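Local coordinates for protein choline dehydrogenase and related flavoproteins (Aspergillus oryzae, PDB 3Q9T) that oxidises formate as a flavoenzyme of the glucose-methanol-choline oxidoreductase family, with 8-formyl-FAD at its catalytic site, at residues F9-G14 with V33-A38. Numbering follows the deposited sequence.
Sequences FVIVGG and VLIVEA. With FAY ([(2R,3S,4R,5R)-5-(6-amino-9H-purin-9-yl)-3,4-dihydroxytetrahydrofuran-2-yl]methyl (2R,3S,4S)-5-(8-formyl-7-methyl-2,4-dioxo-3,4-dihydrobenzo[g]pteridin-10(2H)-yl)-2,3,4-trihydroxypentyl dihydrogen diphosphate), chain D.
Glu37 reaches back from just past the end of strand 33-36 toward Gly14, its CG anti to the backbone N (chi1 167°) and the chain then bent at chi2 (55°). This bend brings OE1 to 2.8 Å from Gly14 N, in a weak, bent hydrogen bond, while the two carboxylate oxygens grip the adenosine ribose of the cofactor: FAY O3B donates to OE1 and FAY O2B to OE2, each at 2.7 Å. OE2 is also bonded to the backbone N of Gly39, which further fixes the carboxylate. On the helix-facing side of the sheet, Ile35 turns its CG2 to Gly14 CA at 3.5 Å; the bare alpha carbon lets this methyl come so close, and Gly13, also without a side chain, packs its CA against the ribose ring oxygen O4B. This is the dinucleotide-binding beta-alpha-beta unit of the Rossmann-like FAD domain: strand 9-12, the glycine turn, helix 16-25 and strand 33-36, with Glu37 beyond it holding the ribose diol. Strand 9-12 is the middle strand of a five-stranded parallel sheet, and strand 33-36, 17° from it, lies between it and strand 221-224. Phe9 O accepts from Leu34 N, Leu34 O from Ile11 N, Ile11 O from Val36 N, and Val36 O from Gly13 N, the last bond at 2.8 Å drawing the start of the glycine turn against strand 33-36. On the sheet face turned to helix 16-25, the CD1 tip of Ile11 slants across to Val33 CG1 at 3.8 Å, and both Ile11 and Ile35 touch Ala22. The other face carries two pairs whose side chains run alongside each other in the same direction: Leu34 CD2 sits against both methyls of Val10, 3.9 Å from CG1, and Val36 CG2 lies 4.1 Å from Val12 CG1.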
loop_
_atom_site.group_PDB
_atom_site.type_symbol
_atom_site.label_atom_id
_atom_site.label_comp_id
_atom_site.label_asym_id
_atom_site.label_seq_id
_atom_site.Cartn_x
_atom_site.Cartn_y
_atom_site.Cartn_z
ATOM N N PHE A 9 38.676 -10.050 -15.745
ATOM C CA PHE A 9 37.299 -10.274 -15.304
ATOM C C PHE A 9 36.707 -9.026 -14.692
ATOM O O PHE A 9 37.340 -8.365 -13.853
ATOM C CB PHE A 9 37.213 -11.416 -14.293
ATOM C CG PHE A 9 37.616 -12.741 -14.854
ATOM C CD1 PHE A 9 36.787 -13.412 -15.735
ATOM C CD2 PHE A 9 38.830 -13.315 -14.505
ATOM C CE1 PHE A 9 37.158 -14.632 -16.247
ATOM C CE2 PHE A 9 39.213 -14.540 -15.021
ATOM C CZ PHE A 9 38.384 -15.198 -15.897
ATOM N N VAL A 10 35.483 -8.713 -15.107
ATOM C CA VAL A 10 34.752 -7.590 -14.522
ATOM C C VAL A 10 33.561 -8.134 -13.744
ATOM O O VAL A 10 32.743 -8.858 -14.298
ATOM C CB VAL A 10 34.267 -6.611 -15.602
ATOM C CG1 VAL A 10 33.378 -5.549 -15.003
ATOM C CG2 VAL A 10 35.467 -5.971 -16.338
ATOM N N ILE A 11 33.486 -7.822 -12.453
ATOM C CA ILE A 11 32.278 -8.131 -11.682
ATOM C C ILE A 11 31.418 -6.868 -11.542
ATOM O O ILE A 11 31.881 -5.825 -11.063
ATOM C CB ILE A 11 32.579 -8.721 -10.293
ATOM C CG1 ILE A 11 33.036 -10.186 -10.391
ATOM C CG2 ILE A 11 31.332 -8.654 -9.394
ATOM C CD1 ILE A 11 34.389 -10.366 -10.990
ATOM N N VAL A 12 30.173 -6.969 -11.989
ATOM C CA VAL A 12 29.245 -5.839 -11.960
ATOM C C VAL A 12 28.328 -5.982 -10.766
ATOM O O VAL A 12 27.366 -6.757 -10.806
ATOM C CB VAL A 12 28.401 -5.790 -13.247
ATOM C CG1 VAL A 12 27.456 -4.600 -13.233
ATOM C CG2 VAL A 12 29.322 -5.711 -14.458
ATOM N N GLY A 13 28.636 -5.234 -9.704
ATOM C CA GLY A 13 27.926 -5.355 -8.448
ATOM C C GLY A 13 28.798 -6.055 -7.417
ATOM O O GLY A 13 28.938 -7.266 -7.455
ATOM N N GLY A 14 29.401 -5.288 -6.508
ATOM C CA GLY A 14 30.251 -5.855 -5.475
ATOM C C GLY A 14 29.458 -6.344 -4.271
ATOM O O GLY A 14 29.723 -5.953 -3.136
ATOM N N VAL A 33 41.237 -8.299 -11.882
ATOM C CA VAL A 33 39.803 -8.301 -11.619
ATOM C C VAL A 33 39.335 -6.885 -11.285
ATOM O O VAL A 33 39.939 -6.183 -10.442
ATOM C CB VAL A 33 39.450 -9.251 -10.428
ATOM C CG1 VAL A 33 37.926 -9.372 -10.227
ATOM C CG2 VAL A 33 40.071 -10.628 -10.622
ATOM N N LEU A 34 38.262 -6.463 -11.946
ATOM C CA LEU A 34 37.618 -5.192 -11.615
ATOM C C LEU A 34 36.272 -5.453 -10.955
ATOM O O LEU A 34 35.522 -6.305 -11.412
ATOM C CB LEU A 34 37.401 -4.336 -12.869
ATOM C CG LEU A 34 36.409 -3.168 -12.731
ATOM C CD1 LEU A 34 37.027 -2.009 -11.946
ATOM C CD2 LEU A 34 35.943 -2.693 -14.097
ATOM N N ILE A 35 35.979 -4.721 -9.878
ATOM C CA ILE A 35 34.634 -4.685 -9.310
ATOM C C ILE A 35 34.011 -3.281 -9.382
ATOM O O ILE A 35 34.526 -2.345 -8.788
ATOM C CB ILE A 35 34.620 -5.125 -7.828
ATOM C CG1 ILE A 35 35.327 -6.471 -7.661
ATOM C CG2 ILE A 35 33.182 -5.202 -7.319
ATOM C CD1 ILE A 35 35.656 -6.815 -6.220
ATOM N N VAL A 36 32.897 -3.145 -10.097
ATOM C CA VAL A 36 32.102 -1.914 -10.040
ATOM C C VAL A 36 30.931 -2.083 -9.073
ATOM O O VAL A 36 30.326 -3.150 -8.988
ATOM C CB VAL A 36 31.604 -1.439 -11.434
ATOM C CG1 VAL A 36 32.786 -1.068 -12.332
ATOM C CG2 VAL A 36 30.720 -2.478 -12.097
ATOM N N GLU A 37 30.637 -1.019 -8.332
ATOM C CA GLU A 37 29.712 -1.064 -7.208
ATOM C C GLU A 37 29.140 0.327 -6.994
ATOM O O GLU A 37 29.891 1.304 -6.961
ATOM C CB GLU A 37 30.447 -1.491 -5.941
ATOM C CG GLU A 37 29.673 -1.284 -4.666
ATOM C CD GLU A 37 28.315 -1.969 -4.694
ATOM O OE1 GLU A 37 28.221 -3.095 -5.219
ATOM O OE2 GLU A 37 27.340 -1.374 -4.205
ATOM N N ALA A 38 27.817 0.402 -6.850
ATOM C CA ALA A 38 27.112 1.671 -6.635
ATOM C C ALA A 38 27.396 2.318 -5.272
ATOM O O ALA A 38 27.468 3.537 -5.169
ATOM C CB ALA A 38 25.605 1.479 -6.832
HETATM P P FAY D . 23.229 -11.034 -3.850
HETATM N N1 FAY D . 19.791 -14.134 4.260
HETATM C C2 FAY D . 20.279 -14.975 5.257
HETATM O O2 FAY D . 20.825 -16.031 4.960
HETATM N N3 FAY D . 20.587 -14.451 6.495
HETATM C C4 FAY D . 19.912 -13.335 6.924
HETATM O O4 FAY D . 19.584 -13.289 8.124
HETATM N N5 FAY D . 18.738 -11.345 6.328
HETATM C C6 FAY D . 18.079 -9.150 5.809
HETATM C C7 FAY D . 17.920 -8.108 4.912
HETATM C C8 FAY D . 18.204 -8.317 3.559
HETATM O O8 FAY D . 18.639 -7.238 1.525
HETATM C C9 FAY D . 18.762 -9.536 3.151
HETATM P PA FAY D . 23.435 -8.278 -3.241
HETATM C "C1'" FAY D . 19.645 -12.157 2.155
HETATM C C10 FAY D . 19.319 -12.883 4.581
HETATM N N10 FAY D . 19.204 -11.896 3.598
HETATM N N1A FAY D . 25.033 -0.129 -10.357
HETATM O O1A FAY D . 22.382 -7.258 -2.958
HETATM C C1B FAY D . 25.100 -3.565 -6.387
HETATM O O1P FAY D . 24.694 -11.198 -4.175
HETATM C "C2'" FAY D . 21.167 -11.958 1.972
HETATM O "O2'" FAY D . 21.515 -10.790 2.624
HETATM C C2A FAY D . 26.110 -0.484 -9.566
HETATM O O2A FAY D . 24.140 -8.782 -2.019
HETATM C C2B FAY D . 24.445 -3.410 -5.026
HETATM O O2B FAY D . 24.790 -2.201 -4.374
HETATM O O2P FAY D . 22.365 -11.848 -4.796
HETATM C "C3'" FAY D . 21.853 -11.980 0.567
HETATM O "O3'" FAY D . 22.888 -11.019 0.373
HETATM N N3A FAY D . 25.959 -1.412 -8.549
HETATM C C3B FAY D . 25.003 -4.607 -4.288
HETATM O O3B FAY D . 26.280 -4.278 -3.800
HETATM O O3P FAY D . 22.796 -9.494 -4.049
HETATM C "C4'" FAY D . 20.921 -11.874 -0.615
HETATM O "O4'" FAY D . 19.902 -12.844 -0.391
HETATM C C4A FAY D . 24.745 -1.980 -8.333
HETATM C C4B FAY D . 25.199 -5.637 -5.374
HETATM O O4B FAY D . 25.114 -4.952 -6.612
HETATM C C4X FAY D . 19.268 -12.551 5.948
HETATM C "C5'" FAY D . 21.681 -12.119 -1.941
HETATM O "O5'" FAY D . 22.854 -11.368 -2.289
HETATM C C5A FAY D . 23.651 -1.643 -9.125
HETATM C C5B FAY D . 24.162 -6.740 -5.284
HETATM O O5B FAY D . 24.531 -7.593 -4.229
HETATM C C5X FAY D . 18.424 -10.420 5.356
HETATM C C6A FAY D . 23.791 -0.703 -10.145
HETATM N N6A FAY D . 22.718 -0.304 -10.842
HETATM N N7A FAY D . 22.590 -2.356 -8.695
HETATM C C7M FAY D . 17.263 -6.841 5.403
HETATM C C8A FAY D . 22.974 -3.142 -7.667
HETATM C C8M FAY D . 18.404 -7.123 2.707
HETATM C C9A FAY D . 18.834 -10.617 4.027
HETATM N N9A FAY D . 24.298 -2.914 -7.430
#